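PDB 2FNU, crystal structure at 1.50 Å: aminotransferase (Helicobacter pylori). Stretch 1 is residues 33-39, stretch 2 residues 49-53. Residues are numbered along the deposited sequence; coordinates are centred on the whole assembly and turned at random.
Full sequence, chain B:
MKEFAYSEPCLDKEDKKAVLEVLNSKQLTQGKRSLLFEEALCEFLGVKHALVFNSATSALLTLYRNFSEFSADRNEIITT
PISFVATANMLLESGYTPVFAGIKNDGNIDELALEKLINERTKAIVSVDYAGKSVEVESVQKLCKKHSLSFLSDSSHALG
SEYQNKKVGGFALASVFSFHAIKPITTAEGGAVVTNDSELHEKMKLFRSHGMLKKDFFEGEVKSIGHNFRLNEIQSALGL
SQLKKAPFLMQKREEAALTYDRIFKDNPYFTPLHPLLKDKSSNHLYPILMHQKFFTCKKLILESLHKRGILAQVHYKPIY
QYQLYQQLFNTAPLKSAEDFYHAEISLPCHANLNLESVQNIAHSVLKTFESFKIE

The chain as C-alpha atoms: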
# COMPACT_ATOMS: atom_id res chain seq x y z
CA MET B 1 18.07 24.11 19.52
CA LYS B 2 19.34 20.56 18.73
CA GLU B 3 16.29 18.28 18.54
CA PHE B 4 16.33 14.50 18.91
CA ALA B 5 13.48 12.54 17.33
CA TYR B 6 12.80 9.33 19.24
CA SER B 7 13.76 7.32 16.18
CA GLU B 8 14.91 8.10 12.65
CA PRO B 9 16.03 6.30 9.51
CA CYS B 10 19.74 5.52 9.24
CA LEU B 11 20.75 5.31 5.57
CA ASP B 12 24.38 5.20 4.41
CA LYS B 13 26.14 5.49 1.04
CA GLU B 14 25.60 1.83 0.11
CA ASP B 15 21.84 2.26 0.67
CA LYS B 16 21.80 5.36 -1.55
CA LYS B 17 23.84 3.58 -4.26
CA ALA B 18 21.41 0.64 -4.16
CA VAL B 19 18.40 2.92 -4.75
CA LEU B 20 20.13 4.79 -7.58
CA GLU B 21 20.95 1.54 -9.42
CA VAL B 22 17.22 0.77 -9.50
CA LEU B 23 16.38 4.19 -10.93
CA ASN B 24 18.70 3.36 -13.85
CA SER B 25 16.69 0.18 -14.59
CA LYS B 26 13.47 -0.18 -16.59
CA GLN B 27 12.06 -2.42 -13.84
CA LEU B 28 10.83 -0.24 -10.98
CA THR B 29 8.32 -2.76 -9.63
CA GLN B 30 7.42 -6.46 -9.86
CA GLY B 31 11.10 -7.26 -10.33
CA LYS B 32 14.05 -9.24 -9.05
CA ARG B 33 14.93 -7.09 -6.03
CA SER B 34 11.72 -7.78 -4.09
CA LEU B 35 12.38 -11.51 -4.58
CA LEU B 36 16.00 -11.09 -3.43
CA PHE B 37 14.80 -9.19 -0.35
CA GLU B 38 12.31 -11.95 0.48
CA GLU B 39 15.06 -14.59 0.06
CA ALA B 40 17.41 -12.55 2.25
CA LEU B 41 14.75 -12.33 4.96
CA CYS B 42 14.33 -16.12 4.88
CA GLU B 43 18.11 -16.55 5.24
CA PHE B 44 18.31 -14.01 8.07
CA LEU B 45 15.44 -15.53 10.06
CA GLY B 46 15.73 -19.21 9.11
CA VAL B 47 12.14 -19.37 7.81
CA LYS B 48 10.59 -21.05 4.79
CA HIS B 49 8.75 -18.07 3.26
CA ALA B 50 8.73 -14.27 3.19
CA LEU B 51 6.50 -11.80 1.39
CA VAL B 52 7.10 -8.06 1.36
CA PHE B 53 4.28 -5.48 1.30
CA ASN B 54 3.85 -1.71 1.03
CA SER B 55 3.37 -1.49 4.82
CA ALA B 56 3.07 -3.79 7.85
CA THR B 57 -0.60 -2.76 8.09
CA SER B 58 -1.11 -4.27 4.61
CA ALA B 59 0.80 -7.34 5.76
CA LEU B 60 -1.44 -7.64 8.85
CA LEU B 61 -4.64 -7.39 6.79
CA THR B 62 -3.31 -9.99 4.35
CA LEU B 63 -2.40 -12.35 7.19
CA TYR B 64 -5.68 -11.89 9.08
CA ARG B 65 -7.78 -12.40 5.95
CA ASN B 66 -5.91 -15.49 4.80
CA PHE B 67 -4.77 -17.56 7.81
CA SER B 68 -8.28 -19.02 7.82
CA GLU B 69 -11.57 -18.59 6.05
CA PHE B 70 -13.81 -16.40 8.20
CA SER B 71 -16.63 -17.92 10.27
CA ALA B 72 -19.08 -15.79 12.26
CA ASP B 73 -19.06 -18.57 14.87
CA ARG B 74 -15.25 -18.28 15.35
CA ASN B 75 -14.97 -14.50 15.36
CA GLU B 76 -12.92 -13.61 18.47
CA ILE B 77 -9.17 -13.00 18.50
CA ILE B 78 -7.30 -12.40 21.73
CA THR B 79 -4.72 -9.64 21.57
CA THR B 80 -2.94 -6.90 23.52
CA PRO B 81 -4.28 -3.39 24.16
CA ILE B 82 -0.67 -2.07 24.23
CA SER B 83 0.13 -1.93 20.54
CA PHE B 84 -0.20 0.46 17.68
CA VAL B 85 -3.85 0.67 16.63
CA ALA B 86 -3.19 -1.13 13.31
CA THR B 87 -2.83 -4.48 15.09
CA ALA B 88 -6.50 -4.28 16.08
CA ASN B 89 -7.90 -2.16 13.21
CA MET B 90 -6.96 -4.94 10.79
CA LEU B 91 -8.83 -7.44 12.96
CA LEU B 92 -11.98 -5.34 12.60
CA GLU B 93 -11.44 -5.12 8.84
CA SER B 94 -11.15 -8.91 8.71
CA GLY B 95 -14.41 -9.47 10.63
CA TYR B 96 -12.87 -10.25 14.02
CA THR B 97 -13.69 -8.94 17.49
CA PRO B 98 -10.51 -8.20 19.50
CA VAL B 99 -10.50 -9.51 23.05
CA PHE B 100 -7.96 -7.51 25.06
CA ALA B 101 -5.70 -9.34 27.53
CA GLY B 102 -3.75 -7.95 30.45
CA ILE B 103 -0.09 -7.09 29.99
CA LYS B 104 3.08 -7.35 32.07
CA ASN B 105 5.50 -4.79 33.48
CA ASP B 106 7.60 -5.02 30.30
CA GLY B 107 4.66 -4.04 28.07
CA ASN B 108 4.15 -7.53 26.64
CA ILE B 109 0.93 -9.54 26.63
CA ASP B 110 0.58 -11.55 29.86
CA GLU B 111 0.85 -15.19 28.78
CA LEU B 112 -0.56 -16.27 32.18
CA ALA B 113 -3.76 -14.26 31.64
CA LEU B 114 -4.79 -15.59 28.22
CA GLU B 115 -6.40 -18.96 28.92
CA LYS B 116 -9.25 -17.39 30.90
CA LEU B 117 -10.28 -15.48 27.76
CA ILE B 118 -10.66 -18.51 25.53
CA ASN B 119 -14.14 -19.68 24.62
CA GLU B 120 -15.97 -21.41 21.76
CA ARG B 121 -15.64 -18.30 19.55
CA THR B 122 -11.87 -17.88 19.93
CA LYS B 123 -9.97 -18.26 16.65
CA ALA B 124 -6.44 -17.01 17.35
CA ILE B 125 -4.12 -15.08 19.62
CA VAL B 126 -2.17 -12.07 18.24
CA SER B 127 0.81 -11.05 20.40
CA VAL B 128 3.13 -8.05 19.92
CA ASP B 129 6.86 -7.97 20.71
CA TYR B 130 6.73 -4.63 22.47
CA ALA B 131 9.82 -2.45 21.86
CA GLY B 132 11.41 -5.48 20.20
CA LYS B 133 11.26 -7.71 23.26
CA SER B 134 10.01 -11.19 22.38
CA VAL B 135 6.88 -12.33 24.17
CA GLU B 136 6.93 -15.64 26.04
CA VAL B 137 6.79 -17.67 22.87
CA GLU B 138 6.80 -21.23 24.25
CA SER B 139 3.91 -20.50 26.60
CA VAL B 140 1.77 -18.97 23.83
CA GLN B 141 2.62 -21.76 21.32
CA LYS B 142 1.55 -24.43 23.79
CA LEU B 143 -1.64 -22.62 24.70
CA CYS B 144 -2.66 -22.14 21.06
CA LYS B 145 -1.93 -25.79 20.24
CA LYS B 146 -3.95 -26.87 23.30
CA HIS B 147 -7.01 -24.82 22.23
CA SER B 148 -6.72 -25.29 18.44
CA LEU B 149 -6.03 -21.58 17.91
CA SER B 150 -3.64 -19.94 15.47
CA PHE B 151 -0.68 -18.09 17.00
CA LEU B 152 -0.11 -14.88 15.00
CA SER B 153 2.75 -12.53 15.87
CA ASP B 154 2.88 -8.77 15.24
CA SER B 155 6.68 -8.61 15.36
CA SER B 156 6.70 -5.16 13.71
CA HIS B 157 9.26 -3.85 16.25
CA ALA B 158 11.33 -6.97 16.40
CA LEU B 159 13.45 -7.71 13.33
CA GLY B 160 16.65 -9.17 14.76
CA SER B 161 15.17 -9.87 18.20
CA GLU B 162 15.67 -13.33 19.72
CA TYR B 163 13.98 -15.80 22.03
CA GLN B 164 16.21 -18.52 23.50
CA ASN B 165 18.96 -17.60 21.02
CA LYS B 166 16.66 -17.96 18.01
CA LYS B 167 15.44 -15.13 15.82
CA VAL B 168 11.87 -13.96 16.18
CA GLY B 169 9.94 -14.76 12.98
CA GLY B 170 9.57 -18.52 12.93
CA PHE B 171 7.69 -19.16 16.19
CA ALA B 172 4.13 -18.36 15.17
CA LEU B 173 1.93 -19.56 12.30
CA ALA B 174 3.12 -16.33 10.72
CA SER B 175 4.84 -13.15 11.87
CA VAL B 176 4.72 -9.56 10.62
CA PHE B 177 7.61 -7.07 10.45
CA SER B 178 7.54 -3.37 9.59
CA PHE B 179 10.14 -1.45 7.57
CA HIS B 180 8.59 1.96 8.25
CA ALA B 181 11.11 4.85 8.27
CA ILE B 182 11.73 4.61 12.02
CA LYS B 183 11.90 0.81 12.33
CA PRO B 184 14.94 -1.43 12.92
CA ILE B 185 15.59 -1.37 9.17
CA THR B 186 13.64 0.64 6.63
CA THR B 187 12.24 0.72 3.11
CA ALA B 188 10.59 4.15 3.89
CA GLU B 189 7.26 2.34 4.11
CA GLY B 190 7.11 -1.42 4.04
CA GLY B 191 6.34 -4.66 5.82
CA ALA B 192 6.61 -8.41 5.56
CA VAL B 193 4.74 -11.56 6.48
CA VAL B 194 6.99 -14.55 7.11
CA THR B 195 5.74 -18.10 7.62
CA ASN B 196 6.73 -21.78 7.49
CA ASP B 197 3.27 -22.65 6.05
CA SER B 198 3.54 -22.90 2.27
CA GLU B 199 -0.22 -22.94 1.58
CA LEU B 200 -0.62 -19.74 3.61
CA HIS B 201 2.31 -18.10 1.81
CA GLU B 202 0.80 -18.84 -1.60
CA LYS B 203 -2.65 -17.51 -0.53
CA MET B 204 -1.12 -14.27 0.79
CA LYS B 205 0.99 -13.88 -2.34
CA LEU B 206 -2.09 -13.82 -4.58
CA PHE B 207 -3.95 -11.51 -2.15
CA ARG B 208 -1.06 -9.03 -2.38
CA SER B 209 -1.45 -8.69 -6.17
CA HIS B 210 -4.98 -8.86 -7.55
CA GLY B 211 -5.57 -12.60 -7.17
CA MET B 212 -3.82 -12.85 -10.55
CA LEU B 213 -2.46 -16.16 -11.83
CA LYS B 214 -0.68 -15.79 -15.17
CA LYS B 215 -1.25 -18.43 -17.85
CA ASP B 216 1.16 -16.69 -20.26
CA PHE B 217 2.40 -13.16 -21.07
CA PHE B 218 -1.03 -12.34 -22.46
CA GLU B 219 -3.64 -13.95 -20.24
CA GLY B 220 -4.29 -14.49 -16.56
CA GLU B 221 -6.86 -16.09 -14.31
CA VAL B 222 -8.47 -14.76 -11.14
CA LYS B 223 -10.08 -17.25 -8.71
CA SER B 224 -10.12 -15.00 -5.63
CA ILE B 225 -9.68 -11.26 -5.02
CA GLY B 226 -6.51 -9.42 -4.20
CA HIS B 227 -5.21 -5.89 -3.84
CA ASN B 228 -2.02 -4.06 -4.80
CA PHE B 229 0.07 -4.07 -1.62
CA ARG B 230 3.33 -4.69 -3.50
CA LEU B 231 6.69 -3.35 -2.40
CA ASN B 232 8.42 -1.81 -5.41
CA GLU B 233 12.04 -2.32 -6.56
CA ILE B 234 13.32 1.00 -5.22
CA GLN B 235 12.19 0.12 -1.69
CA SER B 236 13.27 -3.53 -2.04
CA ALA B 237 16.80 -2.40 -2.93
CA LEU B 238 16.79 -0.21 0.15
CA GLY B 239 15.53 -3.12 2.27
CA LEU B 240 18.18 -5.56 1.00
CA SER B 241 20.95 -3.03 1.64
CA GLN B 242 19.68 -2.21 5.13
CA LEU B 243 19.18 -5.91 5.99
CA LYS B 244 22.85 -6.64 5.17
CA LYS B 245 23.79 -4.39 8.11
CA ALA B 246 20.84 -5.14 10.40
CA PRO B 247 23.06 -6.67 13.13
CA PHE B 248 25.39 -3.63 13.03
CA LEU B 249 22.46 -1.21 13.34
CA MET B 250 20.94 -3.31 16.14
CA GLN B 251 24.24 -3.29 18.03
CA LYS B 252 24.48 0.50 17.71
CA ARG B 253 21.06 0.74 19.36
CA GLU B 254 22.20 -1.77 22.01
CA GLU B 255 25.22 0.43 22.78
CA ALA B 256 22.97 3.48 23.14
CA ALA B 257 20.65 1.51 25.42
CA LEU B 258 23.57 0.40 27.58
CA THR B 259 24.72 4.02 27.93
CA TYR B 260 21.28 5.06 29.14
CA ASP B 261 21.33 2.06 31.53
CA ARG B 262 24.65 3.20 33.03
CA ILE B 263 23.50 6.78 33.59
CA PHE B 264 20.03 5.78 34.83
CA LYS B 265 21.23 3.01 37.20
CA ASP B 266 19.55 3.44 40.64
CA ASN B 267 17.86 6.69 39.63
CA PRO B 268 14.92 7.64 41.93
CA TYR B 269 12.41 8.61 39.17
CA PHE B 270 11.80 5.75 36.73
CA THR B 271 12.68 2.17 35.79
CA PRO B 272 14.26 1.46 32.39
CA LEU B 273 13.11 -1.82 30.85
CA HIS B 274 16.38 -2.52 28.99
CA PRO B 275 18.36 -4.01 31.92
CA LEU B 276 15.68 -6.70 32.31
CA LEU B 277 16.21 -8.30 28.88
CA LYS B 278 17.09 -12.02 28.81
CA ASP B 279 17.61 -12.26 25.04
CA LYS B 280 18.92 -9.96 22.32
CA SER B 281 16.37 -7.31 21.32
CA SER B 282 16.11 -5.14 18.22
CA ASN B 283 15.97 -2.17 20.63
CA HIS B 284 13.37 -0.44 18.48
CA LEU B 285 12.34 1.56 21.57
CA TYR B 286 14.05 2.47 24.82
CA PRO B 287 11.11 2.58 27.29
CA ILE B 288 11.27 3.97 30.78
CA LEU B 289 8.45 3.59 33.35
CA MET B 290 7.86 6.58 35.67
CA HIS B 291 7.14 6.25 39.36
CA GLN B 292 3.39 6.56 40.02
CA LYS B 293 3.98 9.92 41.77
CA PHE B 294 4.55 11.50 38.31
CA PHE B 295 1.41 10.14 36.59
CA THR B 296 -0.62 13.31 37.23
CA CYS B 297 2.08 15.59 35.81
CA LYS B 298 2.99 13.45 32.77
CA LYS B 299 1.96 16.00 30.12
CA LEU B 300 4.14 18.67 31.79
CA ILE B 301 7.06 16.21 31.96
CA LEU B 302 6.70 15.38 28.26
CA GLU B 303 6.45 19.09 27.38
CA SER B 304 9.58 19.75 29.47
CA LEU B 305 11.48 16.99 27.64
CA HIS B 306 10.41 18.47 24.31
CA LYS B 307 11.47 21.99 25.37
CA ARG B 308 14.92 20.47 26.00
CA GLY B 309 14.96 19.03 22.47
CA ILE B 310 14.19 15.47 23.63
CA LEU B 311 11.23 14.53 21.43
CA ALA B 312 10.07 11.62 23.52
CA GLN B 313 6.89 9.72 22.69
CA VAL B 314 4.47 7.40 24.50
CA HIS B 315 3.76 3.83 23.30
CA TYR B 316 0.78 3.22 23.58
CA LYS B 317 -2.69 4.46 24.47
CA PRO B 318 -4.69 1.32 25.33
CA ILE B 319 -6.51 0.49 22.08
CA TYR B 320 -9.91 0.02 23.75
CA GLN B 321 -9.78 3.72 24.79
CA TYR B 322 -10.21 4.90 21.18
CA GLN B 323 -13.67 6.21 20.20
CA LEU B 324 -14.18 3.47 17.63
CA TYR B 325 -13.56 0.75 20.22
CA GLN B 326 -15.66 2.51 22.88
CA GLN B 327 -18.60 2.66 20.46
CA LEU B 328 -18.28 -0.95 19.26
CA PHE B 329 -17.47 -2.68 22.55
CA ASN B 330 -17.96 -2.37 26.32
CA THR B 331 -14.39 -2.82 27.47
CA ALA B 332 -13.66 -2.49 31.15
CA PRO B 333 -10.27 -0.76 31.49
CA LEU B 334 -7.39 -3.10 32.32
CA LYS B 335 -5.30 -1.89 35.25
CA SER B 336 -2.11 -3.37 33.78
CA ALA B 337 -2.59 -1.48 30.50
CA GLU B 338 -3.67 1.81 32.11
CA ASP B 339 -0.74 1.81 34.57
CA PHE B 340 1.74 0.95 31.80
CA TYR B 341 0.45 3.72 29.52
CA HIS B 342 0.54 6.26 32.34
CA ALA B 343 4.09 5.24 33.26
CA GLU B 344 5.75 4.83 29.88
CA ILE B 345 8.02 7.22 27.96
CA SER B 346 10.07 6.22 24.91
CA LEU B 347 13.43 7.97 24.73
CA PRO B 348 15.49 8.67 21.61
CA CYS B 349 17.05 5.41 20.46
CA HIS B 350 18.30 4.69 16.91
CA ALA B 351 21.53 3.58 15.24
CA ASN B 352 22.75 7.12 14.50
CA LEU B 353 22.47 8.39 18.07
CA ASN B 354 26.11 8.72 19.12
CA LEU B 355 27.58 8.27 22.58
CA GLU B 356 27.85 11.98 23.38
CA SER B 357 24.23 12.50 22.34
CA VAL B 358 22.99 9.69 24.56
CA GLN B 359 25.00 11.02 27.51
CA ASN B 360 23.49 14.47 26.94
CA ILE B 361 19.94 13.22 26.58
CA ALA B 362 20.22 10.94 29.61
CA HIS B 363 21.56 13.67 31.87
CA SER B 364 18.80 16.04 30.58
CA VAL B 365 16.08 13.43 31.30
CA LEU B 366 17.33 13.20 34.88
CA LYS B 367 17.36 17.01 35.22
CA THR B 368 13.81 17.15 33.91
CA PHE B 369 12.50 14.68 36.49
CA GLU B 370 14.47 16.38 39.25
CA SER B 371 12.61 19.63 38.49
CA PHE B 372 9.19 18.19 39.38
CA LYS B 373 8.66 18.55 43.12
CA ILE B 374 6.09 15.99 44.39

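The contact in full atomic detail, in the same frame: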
# COMPACT_ATOMS: atom_id res chain seq x y z
N ARG B 33 14.45 -7.55 -7.34
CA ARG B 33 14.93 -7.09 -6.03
C ARG B 33 13.98 -7.43 -4.89
O ARG B 33 14.43 -7.77 -3.78
CB ARG B 33 15.27 -5.60 -6.07
CG ARG B 33 16.49 -5.35 -6.96
CD ARG B 33 16.64 -3.90 -7.31
NE ARG B 33 18.00 -3.55 -7.72
CZ ARG B 33 18.39 -3.33 -8.97
NH1 ARG B 33 17.53 -3.43 -9.99
NH2 ARG B 33 19.66 -3.00 -9.21
N SER B 34 12.67 -7.38 -5.15
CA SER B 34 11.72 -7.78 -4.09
C SER B 34 11.90 -9.27 -3.76
O SER B 34 11.90 -9.66 -2.59
CB SER B 34 10.26 -7.47 -4.47
OG SER B 34 9.88 -8.26 -5.57
N LEU B 35 12.12 -10.09 -4.79
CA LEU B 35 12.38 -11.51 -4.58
C LEU B 35 13.69 -11.72 -3.79
O LEU B 35 13.73 -12.55 -2.87
CB LEU B 35 12.45 -12.23 -5.92
CG LEU B 35 11.14 -12.26 -6.70
CD1 LEU B 35 11.41 -12.81 -8.10
CD2 LEU B 35 10.09 -13.09 -5.99
N LEU B 36 14.74 -10.98 -4.14
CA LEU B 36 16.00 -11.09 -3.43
C LEU B 36 15.84 -10.69 -1.97
O LEU B 36 16.43 -11.30 -1.07
CB LEU B 36 17.06 -10.22 -4.10
CG LEU B 36 17.62 -10.67 -5.45
CD1 LEU B 36 18.45 -9.55 -6.04
CD2 LEU B 36 18.46 -11.95 -5.26
N PHE B 37 15.05 -9.65 -1.73
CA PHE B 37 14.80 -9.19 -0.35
C PHE B 37 14.06 -10.26 0.46
O PHE B 37 14.43 -10.55 1.60
CB PHE B 37 14.03 -7.86 -0.41
CG PHE B 37 13.82 -7.17 0.94
CD1 PHE B 37 14.68 -7.35 2.03
CD2 PHE B 37 12.75 -6.29 1.08
CE1 PHE B 37 14.45 -6.66 3.23
CE2 PHE B 37 12.52 -5.61 2.26
CZ PHE B 37 13.34 -5.79 3.34
N GLU B 38 13.04 -10.85 -0.15
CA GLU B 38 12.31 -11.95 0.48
C GLU B 38 13.25 -13.13 0.80
O GLU B 38 13.20 -13.69 1.90
CB GLU B 38 11.15 -12.37 -0.41
CG GLU B 38 10.05 -11.31 -0.40
CD GLU B 38 8.98 -11.51 -1.47
OE1 GLU B 38 7.99 -10.75 -1.43
OE2 GLU B 38 9.11 -12.42 -2.33
N GLU B 39 14.09 -13.51 -0.16
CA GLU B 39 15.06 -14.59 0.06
C GLU B 39 16.03 -14.23 1.18
O GLU B 39 16.36 -15.09 2.01
CB GLU B 39 15.82 -14.89 -1.23
CG GLU B 39 14.94 -15.61 -2.26
CD GLU B 39 15.48 -15.58 -3.69
OE1 GLU B 39 14.76 -16.09 -4.57
OE2 GLU B 39 16.59 -15.06 -3.93
N HIS B 49 9.38 -19.02 4.19
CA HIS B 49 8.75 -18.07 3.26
C HIS B 49 8.72 -16.65 3.80
O HIS B 49 8.56 -16.44 4.99
CB HIS B 49 7.31 -18.47 2.99
CG HIS B 49 7.15 -19.80 2.33
ND1 HIS B 49 7.60 -20.05 1.05
CD2 HIS B 49 6.58 -20.95 2.77
CE1 HIS B 49 7.30 -21.29 0.73
NE2 HIS B 49 6.70 -21.87 1.75
N ALA B 50 8.88 -15.69 2.88
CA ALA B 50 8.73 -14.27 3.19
C ALA B 50 8.04 -13.57 2.04
O ALA B 50 8.32 -13.86 0.86
CB ALA B 50 10.08 -13.62 3.47
N LEU B 51 7.16 -12.63 2.39
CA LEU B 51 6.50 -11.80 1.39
C LEU B 51 6.59 -10.37 1.85
O LEU B 51 6.23 -10.09 3.00
CB LEU B 51 5.01 -12.14 1.30
CG LEU B 51 4.64 -13.43 0.58
CD1 LEU B 51 3.15 -13.72 0.79
CD2 LEU B 51 4.97 -13.36 -0.92
N VAL B 52 7.02 -9.47 0.97
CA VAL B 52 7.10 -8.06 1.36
C VAL B 52 5.92 -7.27 0.80
O VAL B 52 5.37 -7.62 -0.27
CB VAL B 52 8.45 -7.41 0.98
CG1 VAL B 52 9.60 -8.07 1.74
CG2 VAL B 52 8.71 -7.55 -0.52
N PHE B 53 5.53 -6.24 1.54
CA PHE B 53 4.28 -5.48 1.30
C PHE B 53 4.57 -4.00 1.42
O PHE B 53 5.63 -3.62 1.94
CB PHE B 53 3.25 -5.82 2.39
CG PHE B 53 2.68 -7.20 2.30
CD1 PHE B 53 1.46 -7.42 1.68
CD2 PHE B 53 3.38 -8.29 2.81
CE1 PHE B 53 0.94 -8.71 1.59
CE2 PHE B 53 2.87 -9.57 2.72
CZ PHE B 53 1.65 -9.79 2.11

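Residues 33-39 form part of a longer helix, and residues 49-53 form a strand that follows it closely in the chain. The two axes approach to 7.5 Å, and their N-to-C directions differ by 133°, so the strand runs obliquely back against the helix. The backbones come nearest at Glu 38 and Ala 50, whose CA atoms are 5.1 Å apart. The contact is small, burying 271 Å² when both sides are summed, and most of it is built from a few residues.

Each backbone dictates which side chains can take part. Within the helix, the amide N of Phe 37 bonds to the O of Arg 33 at 2.8 Å, and the N of Glu 38 bonds to the O of Ser 34 at 2.9 Å. This repeat places Ser 34 and Glu 38 one turn apart, and together with Phe 37 they supply the helical side of the contact. The strand alternates instead: Ala 50 and Val 52 direct their CA-to-CB bonds toward the helix, while those of His 49, Leu 51 and Phe 53 point away.

A single hydrogen bond joins the stretches. The backbone N of Val 52 donates to OE1 of Glu 38 over 2.9 Å, with an N-H...O angle of 163°, which is close to linear. A carboxylate is a strong acceptor, and here it receives a main-chain amide, so the bond depends on the path of the strand rather than on the chemistry of the Val 52 side chain. Glutamate has the length for this task: chi1 is m while chi2 is t, and the extended chain carries the carboxylate from the helix alongside the strand to the amide two residues beyond Ala 50. Its burial makes such pairing important, since a polar group shielded from solvent needs partners; OE1 is also hydrogen-bonded elsewhere in the structure.

The aliphatic part of the same side chain packs closely. CG of Glu 38 lies 3.3 Å from the carbonyl O of Ala 50, and CB of Glu 38 is 4.2 Å from CB of Ala 50. The single methyl of alanine suits this point of closest backbone approach, filling space without demanding much of it. Farther along, OE1 of Glu 38 comes within 3.4 Å of CA of Leu 51, so Leu 51, whose CA-to-CB bond points away, still lies beside the carboxylate, with its CD2 4.0 Å from OE1 of Glu 38.

Val 52 provides the main apolar contact. Its CG1 meets CD2 of Phe 37 at 3.7 Å, approaching the ring obliquely. The CA-to-CB bond of Phe 37 points sideways, but with chi1 in t the end of its side chain comes nearer the strand, allowing a large ring to reach the valine. The other methyl, CG2, lies 4.2 Å from CB of Ser 34, whose small side chain adds only a light touch. The branched valine thus touches all three helix residues, for CG2 of Val 52 is also 3.4 Å from OE1 of Glu 38, the atom that accepts its backbone amide.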